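Local coordinates for beta-N-acetylhexosaminidase (Streptomyces plicatus, PDB 5FCZ), which probably hydrolyses terminal non-reducing N-acetylhexosamine residues from N-acetyl-beta-hexosaminides, as a family 20 glycoside hydrolase, at residues M163-R168 against P446-T451; S167-G172 against T218-G223. One frame throughout, in Å; residues are numbered along the deposited sequence.

Contact 1 of 2, residues M163-R168 against P446-T451; sequences MLDVSR and PLWTET. With TNX (1,5-anhydro-2-deoxy-2-(ethanethioylamino)-D-arabino-hex-1-enitol), chain B.
Met163 and Leu164 pair with Pro446 and Leu447 where the first and last strands of the TIM barrel, 159-165 and 440-447, meet side by side. The pairing is parallel and closes at the strand ends that face the active site. Two backbone bonds hold it: Leu447 N to Met163 O, 3.0 Å, and Asp165 N to Leu447 O, 3.2 Å.

Apolar packing follows on both faces of the sheet. Leu164 CD1 lies beside Leu447 CD2, and both leucines also touch Leu458 of helix 455-462. On the other face Met163 turns at chi3 (81°), which brings CE over the middle of the Trp448 six-membered ring, 3.4 Å from its centroid, a CH-pi contact. Met163 SD, over the same face, makes a Met-aromatic contact. The sugar-derived ligand TNX covers the opposite face of the indole.

Polar bonds collect on Asp165. Its OD1 accepts from Ser167 N, an Asx turn, and from Arg168 N one residue further on, which makes it an Asx motif. Its OD2 is gripped from opposite faces of the carboxylate by Thr449 N (2.9 Å, nearly straight at 172°) and by Arg168 NH1, which makes a salt bridge. Thr449 OG1 also donates to Asp165 O.

The charged ends bind TNX. Arg168 NH2 reaches TNX O3, and NH1 reaches TNX O4. Glu450 OE2 lies over one guanidinium face, a long, weak ion pair at 3.5 Å from Arg168 NH1 to which no N-H points. TNX O4 donates to Glu450 OE2 at 2.7 Å.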
loop_
_atom_site.group_PDB
_atom_site.type_symbol
_atom_site.label_atom_id
_atom_site.label_comp_id
_atom_site.label_asym_id
_atom_site.label_seq_id
_atom_site.Cartn_x
_atom_site.Cartn_y
_atom_site.Cartn_z
ATOM N N MET A 163 -1.766 1.773 -3.057
ATOM C CA MET A 163 -2.206 1.363 -4.373
ATOM C C MET A 163 -1.147 1.792 -5.358
ATOM O O MET A 163 -0.585 2.892 -5.233
ATOM C CB MET A 163 -3.541 1.993 -4.773
ATOM C CG MET A 163 -4.155 1.429 -6.072
ATOM S SD MET A 163 -5.363 2.517 -6.883
ATOM C CE MET A 163 -4.216 3.610 -7.723
ATOM N N LEU A 164 -0.903 0.938 -6.349
ATOM C CA LEU A 164 -0.165 1.331 -7.536
ATOM C C LEU A 164 -1.045 1.158 -8.758
ATOM O O LEU A 164 -1.701 0.128 -8.923
ATOM C CB LEU A 164 1.126 0.539 -7.709
ATOM C CG LEU A 164 2.049 1.104 -8.802
ATOM C CD1 LEU A 164 2.486 2.556 -8.512
ATOM C CD2 LEU A 164 3.260 0.202 -9.021
ATOM N N ASP A 165 -1.060 2.187 -9.599
ATOM C CA ASP A 165 -1.775 2.175 -10.865
ATOM C C ASP A 165 -0.778 1.678 -11.912
ATOM O O ASP A 165 0.249 2.328 -12.161
ATOM C CB ASP A 165 -2.333 3.583 -11.143
ATOM C CG ASP A 165 -2.774 3.809 -12.582
ATOM O OD1 ASP A 165 -2.885 2.830 -13.372
ATOM O OD2 ASP A 165 -2.977 5.016 -12.908
ATOM N N VAL A 166 -1.036 0.490 -12.463
ATOM C CA VAL A 166 -0.188 -0.073 -13.505
ATOM C C VAL A 166 -0.897 -0.036 -14.842
ATOM O O VAL A 166 -0.339 -0.492 -15.860
ATOM C CB VAL A 166 0.314 -1.500 -13.173
ATOM C CG1 VAL A 166 1.208 -1.486 -11.912
ATOM C CG2 VAL A 166 -0.832 -2.483 -13.047
ATOM N N SER A 167 -2.096 0.564 -14.879
ATOM C CA SER A 167 -2.845 0.663 -16.121
ATOM C C SER A 167 -2.399 1.864 -16.924
ATOM O O SER A 167 -2.294 1.772 -18.149
ATOM C CB SER A 167 -4.342 0.765 -15.854
ATOM O OG SER A 167 -4.791 -0.332 -15.105
ATOM N N ARG A 168 -2.156 3.001 -16.252
ATOM C CA ARG A 168 -1.889 4.244 -16.978
ATOM C C ARG A 168 -0.498 4.227 -17.583
ATOM O O ARG A 168 -0.340 4.412 -18.794
ATOM C CB ARG A 168 -2.077 5.452 -16.075
ATOM C CG ARG A 168 -3.464 5.956 -16.130
ATOM C CD ARG A 168 -4.504 4.840 -15.891
ATOM N NE ARG A 168 -5.845 5.411 -15.901
ATOM C CZ ARG A 168 -6.428 5.996 -14.861
ATOM N NH1 ARG A 168 -5.826 6.054 -13.667
ATOM N NH2 ARG A 168 -7.621 6.534 -15.018
ATOM N N PRO A 446 -3.142 6.016 -2.506
ATOM C CA PRO A 446 -3.032 5.584 -3.900
ATOM C C PRO A 446 -2.054 6.433 -4.684
ATOM O O PRO A 446 -1.911 7.638 -4.464
ATOM C CB PRO A 446 -4.455 5.779 -4.453
ATOM C CG PRO A 446 -5.318 6.132 -3.278
ATOM C CD PRO A 446 -4.364 6.805 -2.302
ATOM N N LEU A 447 -1.394 5.778 -5.628
ATOM C CA LEU A 447 -0.456 6.451 -6.511
ATOM C C LEU A 447 -0.877 6.193 -7.956
ATOM O O LEU A 447 -0.532 5.154 -8.525
ATOM C CB LEU A 447 0.953 5.983 -6.242
ATOM C CG LEU A 447 2.033 6.537 -7.154
ATOM C CD1 LEU A 447 1.933 8.053 -7.180
ATOM C CD2 LEU A 447 3.390 6.040 -6.611
ATOM N N TRP A 448 -1.607 7.145 -8.546
ATOM C CA TRP A 448 -2.052 7.037 -9.935
ATOM C C TRP A 448 -0.928 7.452 -10.872
ATOM O O TRP A 448 -0.074 8.267 -10.514
ATOM C CB TRP A 448 -3.297 7.900 -10.177
ATOM C CG TRP A 448 -4.416 7.559 -9.260
ATOM C CD1 TRP A 448 -4.704 8.164 -8.085
ATOM C CD2 TRP A 448 -5.371 6.518 -9.424
ATOM N NE1 TRP A 448 -5.783 7.566 -7.489
ATOM C CE2 TRP A 448 -6.220 6.551 -8.297
ATOM C CE3 TRP A 448 -5.594 5.544 -10.417
ATOM C CZ2 TRP A 448 -7.295 5.660 -8.137
ATOM C CZ3 TRP A 448 -6.656 4.669 -10.263
ATOM C CH2 TRP A 448 -7.504 4.742 -9.140
ATOM N N THR A 449 -0.905 6.868 -12.077
ATOM C CA THR A 449 0.256 7.065 -12.939
ATOM C C THR A 449 -0.056 7.728 -14.303
ATOM O O THR A 449 0.682 7.526 -15.266
ATOM C CB THR A 449 0.997 5.736 -13.097
ATOM O OG1 THR A 449 0.143 4.719 -13.636
ATOM C CG2 THR A 449 1.495 5.271 -11.754
ATOM N N GLU A 450 -1.070 8.613 -14.405
ATOM C CA GLU A 450 -1.218 9.382 -15.653
ATOM C C GLU A 450 0.083 10.058 -16.059
ATOM O O GLU A 450 0.392 10.159 -17.256
ATOM C CB GLU A 450 -2.295 10.462 -15.551
ATOM C CG GLU A 450 -3.697 9.941 -15.690
ATOM C CD GLU A 450 -4.284 9.526 -14.351
ATOM O OE1 GLU A 450 -3.520 9.271 -13.377
ATOM O OE2 GLU A 450 -5.523 9.465 -14.274
ATOM N N THR A 451 0.852 10.531 -15.078
ATOM C CA THR A 451 1.992 11.408 -15.307
ATOM C C THR A 451 3.315 10.756 -14.947
ATOM O O THR A 451 4.356 11.406 -15.075
ATOM C CB THR A 451 1.860 12.716 -14.489
ATOM O OG1 THR A 451 2.263 12.485 -13.136
ATOM C CG2 THR A 451 0.409 13.255 -14.465
HETATM C C1 TNX B . -9.691 9.886 -10.615
HETATM S S7 TNX B . -9.427 8.577 -8.161
HETATM C C2 TNX B . -9.717 8.585 -10.808
HETATM C C3 TNX B . -8.533 7.894 -11.497
HETATM C C4 TNX B . -7.452 8.984 -11.698
HETATM C C5 TNX B . -7.336 9.851 -10.425
HETATM C C6 TNX B . -6.371 10.997 -10.685
HETATM C C7 TNX B . -10.532 7.570 -8.900
HETATM C C8 TNX B . -11.201 6.443 -8.141
HETATM N N2 TNX B . -10.737 7.781 -10.195
HETATM O O3 TNX B . -8.952 7.284 -12.683
HETATM O O4 TNX B . -6.244 8.351 -11.973
HETATM O O5 TNX B . -8.590 10.439 -10.029
HETATM O O6 TNX B . -5.866 11.462 -9.462
#

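Contact 2 of 2, residues S167-G172 against T218-G223; sequences SRHFFG and TEVGGG. With TNX (1,5-anhydro-2-deoxy-2-(ethanethioylamino)-D-arabino-hex-1-enitol), chain B.
Val220 and Glu219 meet Arg168 and His169 where two loops of the TIM barrel domain touch. One loop, 167-172, runs from strand 159-165 toward helix 173-184. The other turns back at a type II beta turn, Glu219 to Gly222, closed by Gly222 N to Glu219 O.

The tight part lies around the Arg168 carbonyl. Val220 N donates to Arg168 O at 2.8 Å, nearly in line with the C=O. Val220 CG2 packs against Arg168 CB and CG, the base of the arm that reaches TNX. Val220 CB sits off-centre over the His169 ring, 4.0 Å from its centroid, in a CH-pi contact. His169 CE1 also touches Val220 CG1 at 3.6 Å. His169 ND1 is bonded to Thr449 O outside these loops, which helps hold the ring's rotation.

The looser part lies toward Phe170 and the glycines. The Phe170 ring turns from Glu219 and meets Tyr228. Gly221 and Gly223 are exposed, and Thr218 OG1 bonds back to Gly223 O within its own loop. Glu219 bridges the two parts. With chi1 at 66° its CG lies between the backbone N and the carbonyl carbon. The chain then runs extended, and OE2 meets the edge of the His169 ring at CD2, 3.2 Å away, with the carboxylate turned 75° from the ring. Glu219 OE1 accepts from Phe170 N at 3.1 Å, with the donor above the carboxylate plane.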
loop_
_atom_site.group_PDB
_atom_site.type_symbol
_atom_site.label_atom_id
_atom_site.label_comp_id
_atom_site.label_asym_id
_atom_site.label_seq_id
_atom_site.Cartn_x
_atom_site.Cartn_y
_atom_site.Cartn_z
ATOM N N SER A 167 -2.096 0.564 -14.879
ATOM C CA SER A 167 -2.845 0.663 -16.121
ATOM C C SER A 167 -2.399 1.864 -16.924
ATOM O O SER A 167 -2.294 1.772 -18.149
ATOM C CB SER A 167 -4.342 0.765 -15.854
ATOM O OG SER A 167 -4.791 -0.332 -15.105
ATOM N N ARG A 168 -2.156 3.001 -16.252
ATOM C CA ARG A 168 -1.889 4.244 -16.978
ATOM C C ARG A 168 -0.498 4.227 -17.583
ATOM O O ARG A 168 -0.340 4.412 -18.794
ATOM C CB ARG A 168 -2.077 5.452 -16.075
ATOM C CG ARG A 168 -3.464 5.956 -16.130
ATOM C CD ARG A 168 -4.504 4.840 -15.891
ATOM N NE ARG A 168 -5.845 5.411 -15.901
ATOM C CZ ARG A 168 -6.428 5.996 -14.861
ATOM N NH1 ARG A 168 -5.826 6.054 -13.667
ATOM N NH2 ARG A 168 -7.621 6.534 -15.018
ATOM N N HIS A 169 0.520 3.976 -16.764
ATOM C CA HIS A 169 1.802 3.482 -17.244
ATOM C C HIS A 169 2.069 2.130 -16.603
ATOM O O HIS A 169 1.837 1.952 -15.407
ATOM C CB HIS A 169 2.925 4.434 -16.932
ATOM C CG HIS A 169 2.916 5.649 -17.789
ATOM N ND1 HIS A 169 2.252 6.812 -17.445
ATOM C CD2 HIS A 169 3.469 5.870 -18.997
ATOM C CE1 HIS A 169 2.410 7.699 -18.407
ATOM N NE2 HIS A 169 3.142 7.154 -19.358
ATOM N N PHE A 170 2.538 1.182 -17.413
ATOM C CA PHE A 170 2.833 -0.158 -16.932
ATOM C C PHE A 170 4.168 -0.202 -16.226
ATOM O O PHE A 170 5.118 0.455 -16.640
ATOM C CB PHE A 170 2.873 -1.148 -18.088
ATOM C CG PHE A 170 3.146 -2.551 -17.675
ATOM C CD1 PHE A 170 2.254 -3.233 -16.886
ATOM C CD2 PHE A 170 4.284 -3.198 -18.090
ATOM C CE1 PHE A 170 2.500 -4.536 -16.513
ATOM C CE2 PHE A 170 4.515 -4.511 -17.718
ATOM C CZ PHE A 170 3.634 -5.162 -16.939
ATOM N N PHE A 171 4.228 -0.989 -15.158
ATOM C CA PHE A 171 5.449 -1.259 -14.418
ATOM C C PHE A 171 5.572 -2.764 -14.263
ATOM O O PHE A 171 4.613 -3.427 -13.859
ATOM C CB PHE A 171 5.443 -0.561 -13.059
ATOM C CG PHE A 171 5.392 0.931 -13.156
ATOM C CD1 PHE A 171 4.176 1.581 -13.329
ATOM C CD2 PHE A 171 6.556 1.696 -13.093
ATOM C CE1 PHE A 171 4.123 2.972 -13.445
ATOM C CE2 PHE A 171 6.495 3.105 -13.212
ATOM C CZ PHE A 171 5.284 3.722 -13.379
ATOM N N GLY A 172 6.724 -3.297 -14.650
ATOM C CA GLY A 172 6.974 -4.720 -14.606
ATOM C C GLY A 172 7.174 -5.246 -13.205
ATOM O O GLY A 172 7.165 -4.511 -12.211
ATOM N N THR A 218 -0.681 -0.999 -25.224
ATOM C CA THR A 218 -0.125 0.355 -25.091
ATOM C C THR A 218 -0.383 0.910 -23.682
ATOM O O THR A 218 -0.724 0.178 -22.759
ATOM C CB THR A 218 -0.679 1.260 -26.209
ATOM O OG1 THR A 218 0.013 2.506 -26.198
ATOM C CG2 THR A 218 -2.181 1.507 -26.088
ATOM N N GLU A 219 -0.192 2.220 -23.514
ATOM C CA GLU A 219 -0.376 2.905 -22.232
ATOM C C GLU A 219 -0.598 4.402 -22.501
ATOM O O GLU A 219 -0.730 4.843 -23.653
ATOM C CB GLU A 219 0.834 2.672 -21.304
ATOM C CG GLU A 219 2.110 3.303 -21.823
ATOM C CD GLU A 219 3.379 2.967 -21.025
ATOM O OE1 GLU A 219 3.419 1.959 -20.270
ATOM O OE2 GLU A 219 4.359 3.739 -21.172
ATOM N N VAL A 220 -0.655 5.192 -21.427
ATOM C CA VAL A 220 -0.729 6.628 -21.594
ATOM C C VAL A 220 0.423 7.066 -22.468
ATOM O O VAL A 220 1.573 6.687 -22.224
ATOM C CB VAL A 220 -0.693 7.335 -20.233
ATOM C CG1 VAL A 220 -0.345 8.833 -20.422
ATOM C CG2 VAL A 220 -2.021 7.152 -19.492
ATOM N N GLY A 221 0.112 7.851 -23.507
ATOM C CA GLY A 221 1.117 8.374 -24.410
ATOM C C GLY A 221 1.556 7.437 -25.506
ATOM O O GLY A 221 2.434 7.800 -26.294
ATOM N N GLY A 222 0.988 6.246 -25.580
ATOM C CA GLY A 222 1.280 5.347 -26.678
ATOM C C GLY A 222 2.611 4.649 -26.553
ATOM O O GLY A 222 3.374 4.795 -25.590
ATOM N N GLY A 223 2.888 3.869 -27.582
ATOM C CA GLY A 223 4.028 3.006 -27.559
ATOM C C GLY A 223 3.724 1.763 -26.750
ATOM O O GLY A 223 2.565 1.489 -26.401
HETATM C C1 TNX B . -9.691 9.886 -10.615
HETATM S S7 TNX B . -9.427 8.577 -8.161
HETATM C C2 TNX B . -9.717 8.585 -10.808
HETATM C C3 TNX B . -8.533 7.894 -11.497
HETATM C C4 TNX B . -7.452 8.984 -11.698
HETATM C C5 TNX B . -7.336 9.851 -10.425
HETATM C C6 TNX B . -6.371 10.997 -10.685
HETATM C C7 TNX B . -10.532 7.570 -8.900
HETATM C C8 TNX B . -11.201 6.443 -8.141
HETATM N N2 TNX B . -10.737 7.781 -10.195
HETATM O O3 TNX B . -8.952 7.284 -12.683
HETATM O O4 TNX B . -6.244 8.351 -11.973
HETATM O O5 TNX B . -8.590 10.439 -10.029
HETATM O O6 TNX B . -5.866 11.462 -9.462
#

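Contacts 1 and 2 share Ser167 and Arg168, and their centres lie 10 Å apart. The centre of contact 1 lies about 12 Å, and that of contact 2 about 21 Å, from the centre of the chain. Contact 1 is buried in the barrel, and contact 2 is partly buried. They touch through His169: its ND1 lies 2.8 Å from Thr449 O, a probable hydrogen bond. Glu450 O packs 3.5 Å from Val220 CG1. The guanidinium of Arg168 points into the ligand site, where Asp197 also pairs with NH2. TNX is also hydrogen-bonded to Asp319, Asp401 and Trp414. Contact 1 thus lines the sugar pocket directly, while contact 2 backs the loop that carries Arg168.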